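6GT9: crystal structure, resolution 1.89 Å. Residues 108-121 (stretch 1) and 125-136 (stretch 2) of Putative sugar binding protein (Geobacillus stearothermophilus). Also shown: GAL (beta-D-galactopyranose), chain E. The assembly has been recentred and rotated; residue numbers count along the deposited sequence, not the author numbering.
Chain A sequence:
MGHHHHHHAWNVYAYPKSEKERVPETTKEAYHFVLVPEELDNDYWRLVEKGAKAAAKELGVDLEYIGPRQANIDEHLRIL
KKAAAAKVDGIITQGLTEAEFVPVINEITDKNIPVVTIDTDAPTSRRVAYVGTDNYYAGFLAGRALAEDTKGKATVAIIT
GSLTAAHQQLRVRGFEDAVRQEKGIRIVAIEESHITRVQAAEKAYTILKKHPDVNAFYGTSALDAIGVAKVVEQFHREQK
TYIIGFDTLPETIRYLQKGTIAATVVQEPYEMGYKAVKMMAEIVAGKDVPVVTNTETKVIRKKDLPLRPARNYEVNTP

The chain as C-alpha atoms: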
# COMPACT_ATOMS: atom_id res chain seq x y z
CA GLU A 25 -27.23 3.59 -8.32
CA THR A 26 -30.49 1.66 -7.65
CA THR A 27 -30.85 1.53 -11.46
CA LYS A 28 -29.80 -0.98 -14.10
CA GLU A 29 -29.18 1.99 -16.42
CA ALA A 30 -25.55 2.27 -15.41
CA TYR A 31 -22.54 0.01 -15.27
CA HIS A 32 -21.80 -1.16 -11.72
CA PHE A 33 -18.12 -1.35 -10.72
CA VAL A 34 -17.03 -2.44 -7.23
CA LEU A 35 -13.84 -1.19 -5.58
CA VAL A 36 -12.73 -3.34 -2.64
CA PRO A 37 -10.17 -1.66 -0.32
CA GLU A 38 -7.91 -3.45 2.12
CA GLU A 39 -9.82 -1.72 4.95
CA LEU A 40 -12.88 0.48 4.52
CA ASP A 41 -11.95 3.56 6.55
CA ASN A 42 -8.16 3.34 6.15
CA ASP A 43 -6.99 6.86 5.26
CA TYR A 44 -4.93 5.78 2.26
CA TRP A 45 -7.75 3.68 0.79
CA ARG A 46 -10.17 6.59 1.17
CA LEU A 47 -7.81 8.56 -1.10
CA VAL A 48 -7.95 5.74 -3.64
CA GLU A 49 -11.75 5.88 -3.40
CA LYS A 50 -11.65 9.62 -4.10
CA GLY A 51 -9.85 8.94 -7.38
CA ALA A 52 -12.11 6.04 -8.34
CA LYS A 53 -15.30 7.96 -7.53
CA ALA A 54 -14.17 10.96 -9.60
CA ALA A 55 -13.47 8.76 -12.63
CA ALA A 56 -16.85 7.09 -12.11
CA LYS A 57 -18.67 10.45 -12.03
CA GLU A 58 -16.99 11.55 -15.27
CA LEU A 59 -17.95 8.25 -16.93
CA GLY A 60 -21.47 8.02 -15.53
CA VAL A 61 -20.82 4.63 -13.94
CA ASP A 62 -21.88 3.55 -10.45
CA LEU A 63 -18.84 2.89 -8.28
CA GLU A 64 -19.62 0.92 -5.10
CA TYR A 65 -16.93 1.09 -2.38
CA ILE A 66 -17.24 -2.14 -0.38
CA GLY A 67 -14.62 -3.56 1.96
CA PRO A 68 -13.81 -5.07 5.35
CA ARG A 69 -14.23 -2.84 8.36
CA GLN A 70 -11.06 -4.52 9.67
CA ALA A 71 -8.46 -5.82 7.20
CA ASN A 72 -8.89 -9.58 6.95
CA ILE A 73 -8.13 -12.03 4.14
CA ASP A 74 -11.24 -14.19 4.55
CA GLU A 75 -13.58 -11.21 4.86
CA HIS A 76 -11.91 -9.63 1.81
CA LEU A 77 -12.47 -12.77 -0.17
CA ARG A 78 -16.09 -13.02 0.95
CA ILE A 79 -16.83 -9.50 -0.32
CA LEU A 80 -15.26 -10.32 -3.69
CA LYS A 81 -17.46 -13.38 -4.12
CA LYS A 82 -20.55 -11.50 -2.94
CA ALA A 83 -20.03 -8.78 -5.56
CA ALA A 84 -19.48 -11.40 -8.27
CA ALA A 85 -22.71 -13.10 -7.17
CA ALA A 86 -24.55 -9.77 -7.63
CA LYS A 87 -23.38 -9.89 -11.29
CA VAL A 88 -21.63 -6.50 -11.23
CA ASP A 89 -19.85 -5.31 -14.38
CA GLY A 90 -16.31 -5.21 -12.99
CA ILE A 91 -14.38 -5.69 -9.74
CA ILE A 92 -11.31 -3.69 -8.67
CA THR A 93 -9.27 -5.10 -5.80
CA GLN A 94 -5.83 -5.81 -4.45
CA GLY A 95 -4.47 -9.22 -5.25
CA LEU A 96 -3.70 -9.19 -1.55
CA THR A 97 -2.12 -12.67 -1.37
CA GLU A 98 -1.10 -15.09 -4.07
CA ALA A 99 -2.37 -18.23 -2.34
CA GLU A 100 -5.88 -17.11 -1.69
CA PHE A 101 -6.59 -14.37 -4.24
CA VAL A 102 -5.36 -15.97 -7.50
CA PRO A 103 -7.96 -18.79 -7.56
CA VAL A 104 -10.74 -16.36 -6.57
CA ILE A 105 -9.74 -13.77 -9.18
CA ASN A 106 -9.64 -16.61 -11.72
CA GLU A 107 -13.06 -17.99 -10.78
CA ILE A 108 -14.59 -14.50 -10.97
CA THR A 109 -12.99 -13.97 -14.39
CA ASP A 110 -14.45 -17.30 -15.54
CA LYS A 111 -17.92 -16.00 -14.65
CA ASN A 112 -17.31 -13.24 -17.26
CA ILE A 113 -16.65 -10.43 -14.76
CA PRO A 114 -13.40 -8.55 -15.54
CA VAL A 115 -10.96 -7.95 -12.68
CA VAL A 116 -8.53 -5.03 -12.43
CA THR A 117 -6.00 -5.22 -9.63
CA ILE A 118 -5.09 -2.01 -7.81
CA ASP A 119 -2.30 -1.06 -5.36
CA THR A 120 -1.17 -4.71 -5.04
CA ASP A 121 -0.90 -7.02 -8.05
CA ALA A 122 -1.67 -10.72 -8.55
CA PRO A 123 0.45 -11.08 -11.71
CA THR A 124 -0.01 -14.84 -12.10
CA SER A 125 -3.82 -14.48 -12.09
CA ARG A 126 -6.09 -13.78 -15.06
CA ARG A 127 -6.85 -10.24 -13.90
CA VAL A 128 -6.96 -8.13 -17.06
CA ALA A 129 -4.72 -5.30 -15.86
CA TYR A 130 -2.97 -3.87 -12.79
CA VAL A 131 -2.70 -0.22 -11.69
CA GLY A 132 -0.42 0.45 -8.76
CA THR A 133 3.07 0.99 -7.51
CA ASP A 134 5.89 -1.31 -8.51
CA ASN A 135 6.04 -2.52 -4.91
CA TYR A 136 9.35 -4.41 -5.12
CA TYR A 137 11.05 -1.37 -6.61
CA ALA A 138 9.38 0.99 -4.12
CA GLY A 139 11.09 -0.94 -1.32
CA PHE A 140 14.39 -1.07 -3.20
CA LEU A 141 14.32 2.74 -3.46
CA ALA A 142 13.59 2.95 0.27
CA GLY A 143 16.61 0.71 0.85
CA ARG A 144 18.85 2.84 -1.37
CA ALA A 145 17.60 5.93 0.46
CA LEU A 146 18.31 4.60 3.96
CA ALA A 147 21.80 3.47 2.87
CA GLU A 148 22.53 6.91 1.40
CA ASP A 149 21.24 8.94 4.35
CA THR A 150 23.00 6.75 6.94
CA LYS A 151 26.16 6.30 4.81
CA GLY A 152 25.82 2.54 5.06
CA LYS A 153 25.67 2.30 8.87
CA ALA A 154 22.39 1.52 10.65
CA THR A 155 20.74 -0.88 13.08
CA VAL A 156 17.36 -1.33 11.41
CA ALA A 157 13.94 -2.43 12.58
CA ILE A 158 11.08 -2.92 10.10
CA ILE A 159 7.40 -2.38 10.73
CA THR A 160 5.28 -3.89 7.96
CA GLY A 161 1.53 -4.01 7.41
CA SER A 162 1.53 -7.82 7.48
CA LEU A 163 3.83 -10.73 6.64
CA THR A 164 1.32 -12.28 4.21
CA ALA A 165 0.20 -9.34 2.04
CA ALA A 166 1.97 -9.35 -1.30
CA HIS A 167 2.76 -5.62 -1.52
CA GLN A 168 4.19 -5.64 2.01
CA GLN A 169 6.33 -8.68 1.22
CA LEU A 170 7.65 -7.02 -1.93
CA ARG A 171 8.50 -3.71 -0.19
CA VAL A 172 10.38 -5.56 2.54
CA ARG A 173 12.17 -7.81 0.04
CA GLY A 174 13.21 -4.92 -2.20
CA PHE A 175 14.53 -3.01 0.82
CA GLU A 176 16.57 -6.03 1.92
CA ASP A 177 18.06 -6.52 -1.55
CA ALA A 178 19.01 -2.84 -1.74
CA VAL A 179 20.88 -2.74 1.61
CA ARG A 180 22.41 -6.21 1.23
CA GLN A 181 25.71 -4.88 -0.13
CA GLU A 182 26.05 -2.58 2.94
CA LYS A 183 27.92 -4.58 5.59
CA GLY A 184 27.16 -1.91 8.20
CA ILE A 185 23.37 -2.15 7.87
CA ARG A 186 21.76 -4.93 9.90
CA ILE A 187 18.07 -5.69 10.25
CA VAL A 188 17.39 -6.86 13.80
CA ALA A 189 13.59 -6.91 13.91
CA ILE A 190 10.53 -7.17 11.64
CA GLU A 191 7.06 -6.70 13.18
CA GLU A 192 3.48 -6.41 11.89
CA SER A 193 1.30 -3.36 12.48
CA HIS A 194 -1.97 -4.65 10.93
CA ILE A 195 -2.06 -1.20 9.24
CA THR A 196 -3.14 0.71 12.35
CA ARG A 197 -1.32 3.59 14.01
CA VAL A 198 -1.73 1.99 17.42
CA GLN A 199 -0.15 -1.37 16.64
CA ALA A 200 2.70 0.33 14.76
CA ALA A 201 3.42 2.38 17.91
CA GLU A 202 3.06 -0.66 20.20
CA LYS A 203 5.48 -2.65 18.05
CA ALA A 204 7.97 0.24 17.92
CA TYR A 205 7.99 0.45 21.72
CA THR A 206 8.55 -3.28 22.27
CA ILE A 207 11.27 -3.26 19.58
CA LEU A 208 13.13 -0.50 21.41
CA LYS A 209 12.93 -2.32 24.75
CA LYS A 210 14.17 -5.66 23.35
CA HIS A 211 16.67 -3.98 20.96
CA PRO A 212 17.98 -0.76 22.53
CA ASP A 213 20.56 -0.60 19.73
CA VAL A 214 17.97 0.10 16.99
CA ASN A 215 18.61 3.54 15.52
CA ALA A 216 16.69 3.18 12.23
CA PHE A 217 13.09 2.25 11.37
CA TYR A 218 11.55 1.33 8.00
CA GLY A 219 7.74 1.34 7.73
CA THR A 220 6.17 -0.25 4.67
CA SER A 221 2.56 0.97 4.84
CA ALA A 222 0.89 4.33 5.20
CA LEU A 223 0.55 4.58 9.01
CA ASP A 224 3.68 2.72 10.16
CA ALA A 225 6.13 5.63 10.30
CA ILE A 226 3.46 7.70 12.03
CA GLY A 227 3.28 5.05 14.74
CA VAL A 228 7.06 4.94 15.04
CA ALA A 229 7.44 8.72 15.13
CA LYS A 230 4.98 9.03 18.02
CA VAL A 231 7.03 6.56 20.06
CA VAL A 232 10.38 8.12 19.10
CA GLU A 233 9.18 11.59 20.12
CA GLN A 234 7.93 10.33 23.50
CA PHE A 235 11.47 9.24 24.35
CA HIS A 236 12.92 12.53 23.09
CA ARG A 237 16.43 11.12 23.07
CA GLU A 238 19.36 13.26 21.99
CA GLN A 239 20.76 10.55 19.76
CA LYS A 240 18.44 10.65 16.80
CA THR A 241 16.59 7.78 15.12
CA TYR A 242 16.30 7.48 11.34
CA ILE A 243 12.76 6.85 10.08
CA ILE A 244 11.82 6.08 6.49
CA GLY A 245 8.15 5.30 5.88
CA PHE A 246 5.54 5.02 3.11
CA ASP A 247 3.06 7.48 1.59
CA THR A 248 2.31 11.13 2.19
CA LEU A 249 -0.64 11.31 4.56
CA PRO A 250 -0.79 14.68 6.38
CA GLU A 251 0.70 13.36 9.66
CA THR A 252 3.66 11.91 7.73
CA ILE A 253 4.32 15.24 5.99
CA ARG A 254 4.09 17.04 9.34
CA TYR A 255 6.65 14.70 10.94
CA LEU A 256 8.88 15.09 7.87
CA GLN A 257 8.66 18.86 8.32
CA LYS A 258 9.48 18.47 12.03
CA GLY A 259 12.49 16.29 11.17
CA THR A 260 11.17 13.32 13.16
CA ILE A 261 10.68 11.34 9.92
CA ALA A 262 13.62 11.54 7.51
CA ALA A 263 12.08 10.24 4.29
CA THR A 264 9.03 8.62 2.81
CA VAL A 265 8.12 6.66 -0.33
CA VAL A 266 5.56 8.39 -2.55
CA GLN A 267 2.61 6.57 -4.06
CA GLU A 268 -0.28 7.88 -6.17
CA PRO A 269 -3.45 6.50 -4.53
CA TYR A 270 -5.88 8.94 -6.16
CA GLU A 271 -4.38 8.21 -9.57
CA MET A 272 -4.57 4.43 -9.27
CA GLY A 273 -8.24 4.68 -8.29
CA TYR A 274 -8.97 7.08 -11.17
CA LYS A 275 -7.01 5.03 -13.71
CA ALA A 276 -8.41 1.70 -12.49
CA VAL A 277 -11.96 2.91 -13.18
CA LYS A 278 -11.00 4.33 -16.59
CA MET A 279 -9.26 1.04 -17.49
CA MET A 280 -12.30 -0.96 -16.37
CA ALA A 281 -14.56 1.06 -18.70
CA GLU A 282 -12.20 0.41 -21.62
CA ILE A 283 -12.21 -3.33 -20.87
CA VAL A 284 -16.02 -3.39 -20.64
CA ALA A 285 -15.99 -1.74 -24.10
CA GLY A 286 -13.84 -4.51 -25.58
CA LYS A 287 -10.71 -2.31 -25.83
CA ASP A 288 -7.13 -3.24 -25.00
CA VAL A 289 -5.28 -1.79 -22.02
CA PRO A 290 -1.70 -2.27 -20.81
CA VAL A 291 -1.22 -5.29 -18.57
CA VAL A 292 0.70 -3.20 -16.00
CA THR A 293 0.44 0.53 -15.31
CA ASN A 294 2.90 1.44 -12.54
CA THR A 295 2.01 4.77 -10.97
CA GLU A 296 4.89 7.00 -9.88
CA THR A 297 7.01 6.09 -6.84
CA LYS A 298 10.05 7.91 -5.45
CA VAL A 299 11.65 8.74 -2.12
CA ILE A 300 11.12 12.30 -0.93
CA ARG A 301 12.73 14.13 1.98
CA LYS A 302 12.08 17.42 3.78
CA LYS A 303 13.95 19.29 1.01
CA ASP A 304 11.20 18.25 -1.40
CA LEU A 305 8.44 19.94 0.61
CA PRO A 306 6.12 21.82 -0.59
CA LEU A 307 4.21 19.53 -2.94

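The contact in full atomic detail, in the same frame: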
# COMPACT_ATOMS: atom_id res chain seq x y z
N ILE A 108 -13.76 -15.65 -10.62
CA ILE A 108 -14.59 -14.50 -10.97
C ILE A 108 -14.47 -14.20 -12.46
O ILE A 108 -15.47 -14.01 -13.15
CB ILE A 108 -14.19 -13.27 -10.12
CG1 ILE A 108 -14.61 -13.48 -8.67
CG2 ILE A 108 -14.79 -12.00 -10.71
CD1 ILE A 108 -14.08 -12.43 -7.73
N THR A 109 -13.23 -14.19 -12.96
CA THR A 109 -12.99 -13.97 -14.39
C THR A 109 -13.74 -14.99 -15.23
O THR A 109 -14.27 -14.66 -16.29
CB THR A 109 -11.49 -14.04 -14.68
OG1 THR A 109 -10.82 -12.98 -14.00
CG2 THR A 109 -11.22 -13.91 -16.18
N ASP A 110 -13.80 -16.24 -14.77
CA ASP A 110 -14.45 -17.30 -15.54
C ASP A 110 -15.97 -17.17 -15.52
O ASP A 110 -16.64 -17.80 -16.35
CB ASP A 110 -14.01 -18.67 -15.02
CG ASP A 110 -12.53 -18.96 -15.30
OD1 ASP A 110 -12.02 -18.51 -16.35
OD2 ASP A 110 -11.88 -19.63 -14.47
N LYS A 111 -16.52 -16.39 -14.60
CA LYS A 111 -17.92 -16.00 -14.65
C LYS A 111 -18.15 -14.73 -15.47
O LYS A 111 -19.19 -14.08 -15.32
CB LYS A 111 -18.47 -15.81 -13.23
CG LYS A 111 -18.42 -17.06 -12.35
CD LYS A 111 -19.08 -16.78 -10.99
CE LYS A 111 -18.90 -17.93 -10.00
NZ LYS A 111 -19.60 -17.66 -8.71
N ASN A 112 -17.18 -14.36 -16.32
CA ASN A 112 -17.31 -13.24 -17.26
C ASN A 112 -17.44 -11.89 -16.56
O ASN A 112 -18.14 -11.00 -17.04
CB ASN A 112 -18.48 -13.47 -18.23
CG ASN A 112 -18.31 -14.74 -19.05
OD1 ASN A 112 -17.19 -15.20 -19.28
ND2 ASN A 112 -19.43 -15.31 -19.49
N ILE A 113 -16.75 -11.72 -15.43
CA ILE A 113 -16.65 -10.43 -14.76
C ILE A 113 -15.18 -10.02 -14.80
O ILE A 113 -14.33 -10.73 -14.27
CB ILE A 113 -17.18 -10.48 -13.32
CG1 ILE A 113 -18.65 -10.93 -13.30
CG2 ILE A 113 -17.07 -9.14 -12.62
CD1 ILE A 113 -19.28 -10.89 -11.90
N PRO A 114 -14.82 -8.92 -15.46
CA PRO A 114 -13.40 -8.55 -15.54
C PRO A 114 -12.88 -8.06 -14.20
O PRO A 114 -13.59 -7.40 -13.44
CB PRO A 114 -13.37 -7.43 -16.59
CG PRO A 114 -14.75 -6.85 -16.55
CD PRO A 114 -15.67 -8.00 -16.23
N VAL A 115 -11.60 -8.35 -13.92
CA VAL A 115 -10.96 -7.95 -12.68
C VAL A 115 -9.77 -7.08 -13.01
O VAL A 115 -8.93 -7.44 -13.85
CB VAL A 115 -10.54 -9.17 -11.83
CG1 VAL A 115 -9.68 -8.73 -10.62
CG2 VAL A 115 -11.79 -9.92 -11.34
N VAL A 116 -9.71 -5.90 -12.39
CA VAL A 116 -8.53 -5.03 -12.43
C VAL A 116 -7.94 -5.03 -11.02
O VAL A 116 -8.66 -4.77 -10.05
CB VAL A 116 -8.88 -3.61 -12.89
CG1 VAL A 116 -7.68 -2.66 -12.70
CG2 VAL A 116 -9.31 -3.61 -14.37
N THR A 117 -6.66 -5.34 -10.91
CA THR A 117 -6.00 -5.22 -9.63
C THR A 117 -5.49 -3.80 -9.44
O THR A 117 -5.14 -3.11 -10.40
CB THR A 117 -4.86 -6.23 -9.49
OG1 THR A 117 -4.00 -6.16 -10.63
CG2 THR A 117 -5.44 -7.62 -9.39
N ILE A 118 -5.47 -3.36 -8.18
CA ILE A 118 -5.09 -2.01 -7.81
C ILE A 118 -4.20 -2.09 -6.57
O ILE A 118 -4.43 -2.93 -5.69
CB ILE A 118 -6.34 -1.13 -7.56
CG1 ILE A 118 -5.96 0.32 -7.24
CG2 ILE A 118 -7.25 -1.72 -6.44
CD1 ILE A 118 -7.14 1.25 -7.30
N ASP A 119 -3.15 -1.26 -6.54
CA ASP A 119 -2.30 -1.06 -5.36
C ASP A 119 -1.40 -2.26 -5.07
O ASP A 119 -0.24 -2.09 -4.70
CB ASP A 119 -3.17 -0.72 -4.13
CG ASP A 119 -2.37 -0.66 -2.82
OD1 ASP A 119 -2.26 -1.71 -2.15
OD2 ASP A 119 -1.88 0.44 -2.46
N THR A 120 -1.92 -3.47 -5.23
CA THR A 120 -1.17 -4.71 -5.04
C THR A 120 -1.56 -5.65 -6.17
O THR A 120 -2.75 -5.90 -6.38
CB THR A 120 -1.52 -5.36 -3.68
OG1 THR A 120 -1.34 -4.41 -2.61
CG2 THR A 120 -0.69 -6.62 -3.43
N ASP A 121 -0.58 -6.19 -6.89
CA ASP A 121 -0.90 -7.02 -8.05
C ASP A 121 -0.95 -8.51 -7.71
O ASP A 121 -0.30 -8.98 -6.77
CB ASP A 121 0.12 -6.79 -9.18
CG ASP A 121 -0.39 -7.28 -10.53
OD1 ASP A 121 -1.61 -7.55 -10.65
OD2 ASP A 121 0.41 -7.37 -11.49
N SER A 125 -2.40 -14.24 -11.90
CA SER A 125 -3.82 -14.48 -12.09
C SER A 125 -4.26 -14.01 -13.48
O SER A 125 -3.47 -13.48 -14.27
CB SER A 125 -4.64 -13.79 -11.01
OG SER A 125 -4.66 -12.40 -11.23
N ARG A 126 -5.53 -14.22 -13.79
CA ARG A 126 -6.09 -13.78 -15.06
C ARG A 126 -6.77 -12.42 -14.96
O ARG A 126 -7.56 -12.06 -15.84
CB ARG A 126 -7.05 -14.84 -15.61
CG ARG A 126 -6.32 -16.14 -15.99
CD ARG A 126 -7.11 -17.00 -16.95
NE ARG A 126 -8.28 -17.58 -16.32
CZ ARG A 126 -8.29 -18.75 -15.69
NH1 ARG A 126 -9.41 -19.21 -15.14
NH2 ARG A 126 -7.18 -19.47 -15.62
N ARG A 127 -6.49 -11.65 -13.90
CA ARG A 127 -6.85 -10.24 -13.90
C ARG A 127 -6.41 -9.60 -15.22
O ARG A 127 -5.36 -9.95 -15.77
CB ARG A 127 -6.20 -9.52 -12.70
CG ARG A 127 -4.68 -9.58 -12.68
CD ARG A 127 -4.08 -8.28 -13.15
NE ARG A 127 -2.61 -8.28 -13.15
CZ ARG A 127 -1.85 -8.73 -14.15
NH1 ARG A 127 -2.42 -9.25 -15.23
NH2 ARG A 127 -0.53 -8.68 -14.07
N VAL A 128 -7.24 -8.70 -15.75
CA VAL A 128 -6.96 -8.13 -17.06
C VAL A 128 -5.79 -7.16 -16.99
O VAL A 128 -4.96 -7.10 -17.90
CB VAL A 128 -8.20 -7.44 -17.65
CG1 VAL A 128 -7.87 -6.87 -19.03
CG2 VAL A 128 -9.36 -8.41 -17.73
N ALA A 129 -5.72 -6.36 -15.93
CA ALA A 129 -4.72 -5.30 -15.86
C ALA A 129 -4.52 -4.93 -14.41
O ALA A 129 -5.39 -5.16 -13.58
CB ALA A 129 -5.14 -4.05 -16.65
N TYR A 130 -3.34 -4.35 -14.12
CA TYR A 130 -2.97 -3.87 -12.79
C TYR A 130 -2.66 -2.38 -12.86
O TYR A 130 -2.03 -1.92 -13.82
CB TYR A 130 -1.74 -4.63 -12.27
CG TYR A 130 -1.08 -4.04 -11.03
CD1 TYR A 130 -1.80 -3.88 -9.85
CD2 TYR A 130 0.27 -3.67 -11.02
CE1 TYR A 130 -1.21 -3.36 -8.71
CE2 TYR A 130 0.89 -3.15 -9.86
CZ TYR A 130 0.13 -3.00 -8.71
OH TYR A 130 0.67 -2.49 -7.55
N VAL A 131 -3.09 -1.63 -11.85
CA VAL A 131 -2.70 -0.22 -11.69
C VAL A 131 -2.21 -0.04 -10.26
O VAL A 131 -2.99 -0.15 -9.31
CB VAL A 131 -3.84 0.76 -11.99
CG1 VAL A 131 -3.29 2.18 -12.04
CG2 VAL A 131 -4.52 0.41 -13.31
N GLY A 132 -0.94 0.27 -10.10
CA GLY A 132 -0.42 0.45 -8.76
C GLY A 132 1.08 0.61 -8.81
O GLY A 132 1.71 0.50 -9.87
N THR A 133 1.63 0.88 -7.64
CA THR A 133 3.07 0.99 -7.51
C THR A 133 3.74 -0.32 -7.90
O THR A 133 3.19 -1.41 -7.73
CB THR A 133 3.43 1.37 -6.07
OG1 THR A 133 2.79 2.61 -5.73
CG2 THR A 133 4.94 1.52 -5.88
N ASP A 134 4.94 -0.20 -8.49
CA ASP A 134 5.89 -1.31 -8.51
C ASP A 134 6.41 -1.52 -7.10
O ASP A 134 7.37 -0.87 -6.67
CB ASP A 134 7.03 -1.03 -9.49
CG ASP A 134 8.02 -2.18 -9.60
OD1 ASP A 134 8.12 -2.99 -8.67
OD2 ASP A 134 8.70 -2.29 -10.64
N ASN A 135 5.80 -2.45 -6.36
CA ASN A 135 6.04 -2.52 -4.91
C ASN A 135 7.44 -3.01 -4.57
O ASN A 135 8.05 -2.53 -3.60
CB ASN A 135 4.97 -3.39 -4.26
CG ASN A 135 3.65 -2.68 -4.18
OD1 ASN A 135 3.57 -1.59 -3.59
ND2 ASN A 135 2.61 -3.26 -4.78
N TYR A 136 7.97 -3.98 -5.33
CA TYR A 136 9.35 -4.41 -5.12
C TYR A 136 10.29 -3.23 -5.25
O TYR A 136 11.18 -3.01 -4.41
CB TYR A 136 9.76 -5.50 -6.12
CG TYR A 136 11.24 -5.85 -5.97
CD1 TYR A 136 11.64 -6.82 -5.05
CD2 TYR A 136 12.23 -5.20 -6.70
CE1 TYR A 136 12.99 -7.14 -4.89
CE2 TYR A 136 13.58 -5.51 -6.53
CZ TYR A 136 13.95 -6.49 -5.63
OH TYR A 136 15.28 -6.82 -5.44
C1 GAL E . -0.26 1.73 1.87
C2 GAL E . -0.69 0.56 1.01
C3 GAL E . -2.19 0.27 1.15
C4 GAL E . -2.55 0.06 2.61
C5 GAL E . -2.03 1.20 3.46
C6 GAL E . -2.20 0.95 4.96
O1 GAL E . 1.14 1.94 1.73
O2 GAL E . -0.41 0.81 -0.37
O3 GAL E . -2.51 -0.91 0.49
O4 GAL E . -1.99 -1.17 3.08
O5 GAL E . -0.59 1.48 3.25
O6 GAL E . -2.07 2.15 5.70
O HOH W 1 -10.30 -10.62 -15.29
O HOH W 2 0.47 0.37 -4.96
O HOH W 3 2.33 -5.79 -6.26

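The two stretches meet mainly as neighbouring parallel strands: the axis of the strand 115-118 approaches that of the strand around Tyr130 and Val131 to 4.7 Å, with 23° between their N-to-C directions. The register pairs Thr117 with Tyr130 (CA-CA 4.6 Å) and Ile118 with Val131 (CA-CA 4.9 Å), and the contact buries 754 Å² summed over both sides.

Four backbone hydrogen bonds join the two stretches, alternating in direction; the first, from Val128 N to Val115 O, is one residue off the regular pattern. Val128 N donates to Val115 O (2.8 Å, N-H...O angle 152°), Thr117 N to Ala129 O (3.0 Å, 146°), Val131 N to Thr117 O (2.9 Å, 161°) and Asp119 N to Val131 O (3.0 Å, 159°). Three of the acceptors also face a CA-H of the other strand: Val116 CA lies 3.3 Å from Ala129 O, Tyr130 CA 3.3 Å from Thr117 O, and Ile118 CA 3.2 Å from Val131 O. One donor is left out. Ala129 N stands 4.0 Å from Val115 O, whose bond comes from Val128 N instead, and this buried amide has no partner anywhere in the model.

At the other end of the ladder, Asp119 O accepts from Asn135 ND2 at 3.1 Å and a nearly linear 174°, tying the start of the second stretch's helix to the turn after the first strand. Water 2 lies 2.6 Å from the same Asp119 O and accepts from Thr133 N (3.0 Å); water 3 accepts from Asp121 N (3.0 Å) and Asn135 ND2 (2.9 Å). The CA-to-CB bond of Asp119 points away from the second stretch; GAL O2 donates to Asp119 OD2 at 2.6 Å and Thr120 OG1 to Asp119 OD1 at 2.9 Å.

The most elaborate side-chain cluster lies on the Thr117-Tyr130 face. Arg127 and Asp121 form a two-pronged salt bridge, with Arg127 NE to Asp121 OD1 at 2.8 Å (164°) and Arg127 NH2 to Asp121 OD2 at 3.0 Å (168°). The carboxylate lies near the guanidinium plane, so both N-H groups can aim at its oxygens. Thr117 OG1 donates to the same Asp121 OD1 (2.8 Å), adding a neutral donor to the charged pair. Asp121 CB sits over the Tyr130 ring, 3.4 Å from its centroid and 7° off the normal, a CH-pi contact that uses the ring face while Tyr130 OH donates to Thr133 O at 2.7 Å. Gly132 has no side chain here; an ideal CB would lie 2.7 Å from Asp119 N and 2.3 Å from Tyr130 OH, a clash with both.

The opposite face is apolar, with Val116 CG1 4.4 Å from Val131 CG2. Near the start of the strands, Pro114 CB reaches Val128 CG2 at 4.3 Å. A second, more exposed salt bridge joins Asp110 OD2 to Arg126 NH1 at 2.6 Å. Thr109 OG1 and Arg126 O, 3.9 Å apart, are linked by water 1, which donates to Thr109 OG1 (2.7 Å) and Arg126 O (3.1 Å) and accepts from Val115 N (3.0 Å).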